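Local coordinates for protein secretion chaperonin CsaA (Picrophilus torridus, PDB 5ZDI) that probably binds tRNA through an OB-type domain and probably acts as a chaperone in protein secretion, at residues K44-Q49 and V81-A86. Residues are numbered along the deposited sequence; the frame is centred on the assembly and turned at random.
Sequences KNSSAQ and VLVLGA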
loop_
_atom_site.group_PDB
_atom_site.type_symbol
_atom_site.label_atom_id
_atom_site.label_comp_id
_atom_site.label_asym_id
_atom_site.label_seq_id
_atom_site.Cartn_x
_atom_site.Cartn_y
_atom_site.Cartn_z
ATOM N N LYS A 44 -3.644 11.236 13.735
ATOM C CA LYS A 44 -2.917 10.197 14.427
ATOM C C LYS A 44 -1.445 10.532 14.213
ATOM O O LYS A 44 -1.049 11.061 13.151
ATOM C CB LYS A 44 -3.215 8.831 13.862
ATOM C CG LYS A 44 -4.654 8.312 13.925
ATOM C CD LYS A 44 -5.034 8.028 15.362
ATOM C CE LYS A 44 -6.552 7.754 15.481
ATOM N NZ LYS A 44 -6.965 7.779 16.951
ATOM N N ASN A 45 -0.648 10.119 15.166
ATOM C CA ASN A 45 0.781 10.287 15.127
ATOM C C ASN A 45 1.421 8.991 14.726
ATOM O O ASN A 45 0.906 7.881 14.966
ATOM C CB ASN A 45 1.311 10.679 16.503
ATOM C CG ASN A 45 0.888 12.079 16.943
ATOM O OD1 ASN A 45 0.668 13.018 16.132
ATOM N ND2 ASN A 45 0.783 12.216 18.241
ATOM N N SER A 46 2.604 9.095 14.130
ATOM C CA SER A 46 3.367 7.951 13.673
ATOM C C SER A 46 4.839 8.244 13.802
ATOM O O SER A 46 5.272 9.377 13.576
ATOM C CB SER A 46 3.041 7.599 12.236
ATOM O OG SER A 46 3.605 6.351 11.944
ATOM N N SER A 47 5.588 7.247 14.189
ATOM C CA SER A 47 7.046 7.226 14.001
ATOM C C SER A 47 7.437 6.588 12.680
ATOM O O SER A 47 7.010 5.476 12.378
ATOM C CB SER A 47 7.739 6.489 15.163
ATOM O OG SER A 47 9.144 6.409 14.929
ATOM N N ALA A 48 8.175 7.269 11.841
ATOM C CA ALA A 48 8.530 6.706 10.524
ATOM C C ALA A 48 10.019 6.879 10.190
ATOM O O ALA A 48 10.499 8.037 10.219
ATOM C CB ALA A 48 7.693 7.347 9.411
ATOM N N GLN A 49 10.688 5.779 9.821
ATOM C CA GLN A 49 12.117 5.814 9.425
ATOM C C GLN A 49 12.238 6.186 7.974
ATOM O O GLN A 49 12.699 5.374 7.129
ATOM C CB GLN A 49 12.764 4.451 9.720
ATOM C CG GLN A 49 12.794 4.196 11.206
ATOM C CD GLN A 49 13.095 2.767 11.519
ATOM O OE1 GLN A 49 14.033 2.219 10.958
ATOM N NE2 GLN A 49 12.419 2.228 12.495
ATOM N N VAL A 81 -0.176 4.780 14.204
ATOM C CA VAL A 81 -0.393 4.128 12.862
ATOM C C VAL A 81 0.971 3.765 12.256
ATOM O O VAL A 81 1.992 4.333 12.630
ATOM C CB VAL A 81 -1.131 5.036 11.857
ATOM C CG1 VAL A 81 -2.531 5.390 12.350
ATOM C CG2 VAL A 81 -0.342 6.306 11.553
ATOM N N LEU A 82 0.938 2.841 11.295
ATOM C CA LEU A 82 2.138 2.391 10.571
ATOM C C LEU A 82 2.000 2.934 9.157
ATOM O O LEU A 82 1.066 2.506 8.425
ATOM C CB LEU A 82 2.200 0.867 10.502
ATOM C CG LEU A 82 3.362 0.240 9.680
ATOM C CD1 LEU A 82 4.701 0.575 10.314
ATOM C CD2 LEU A 82 3.097 -1.201 9.374
ATOM N N VAL A 83 2.936 3.771 8.770
ATOM C CA VAL A 83 2.995 4.320 7.439
ATOM C C VAL A 83 3.706 3.295 6.527
ATOM O O VAL A 83 4.742 2.772 6.915
ATOM C CB VAL A 83 3.712 5.633 7.419
ATOM C CG1 VAL A 83 3.779 6.209 5.982
ATOM C CG2 VAL A 83 2.947 6.607 8.267
ATOM N N LEU A 84 3.135 2.996 5.359
ATOM C CA LEU A 84 3.651 1.883 4.533
ATOM C C LEU A 84 4.641 2.399 3.566
ATOM O O LEU A 84 4.376 3.407 2.847
ATOM C CB LEU A 84 2.539 1.188 3.774
ATOM C CG LEU A 84 1.549 0.556 4.798
ATOM C CD1 LEU A 84 0.537 -0.201 3.968
ATOM C CD2 LEU A 84 2.256 -0.260 5.836
ATOM N N GLY A 85 5.745 1.694 3.487
ATOM C CA GLY A 85 6.705 2.005 2.435
ATOM C C GLY A 85 7.445 0.758 2.009
ATOM O O GLY A 85 7.471 -0.172 2.754
ATOM N N ALA A 86 8.029 0.793 0.814
ATOM C CA ALA A 86 8.826 -0.276 0.271
ATOM C C ALA A 86 10.262 -0.145 0.751
ATOM O O ALA A 86 10.827 0.925 0.770
ATOM C CB ALA A 86 8.756 -0.252 -1.212
HETATM O O HOH W 1 5.181 4.313 10.464
#
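Ser46 and Val81 mark the nearest approach of two strands, 5.4 Å from CA to CA; both run the same way, and the chains diverge beyond this point. One direct backbone bond links the segments, Val81 N to Asn45 O, weak at 3.4 Å with an N-H...O angle of 140°. Two residues further along each strand, water 1 bridges what would be the next rung, accepting from Val83 N and donating to Ser47 O, each at 2.9 Å.

Between these links the Ser46 hydroxyl donates a hydrogen bond to a main-chain carbonyl, OG to Val81 O at 2.7 Å. OG stands anti to its own backbone N (chi1 -169°), which carries it across the gap; it reaches the oxygen from above the carbonyl plane, 39° out of it. Carbon contacts flank the bond. The two methyls of Val81 lie along one face of strand 43-48, CG1 against Lys44 CB at 3.8 Å and CG2 against Ser46 CB at 3.7 Å, while Val83 CG2 lies 3.7 Å from Ser46 OG.

Strand 43-48 otherwise pairs antiparallel with strand 31-36, and strand 77-88 with 62-66, so this meeting helps close the curled sheet, consistent with an OB-type barrel. Ile35 touches both Ser46 and Val83, Ala65 backs Val81, and Phe7 of the second subunit packs on Leu82.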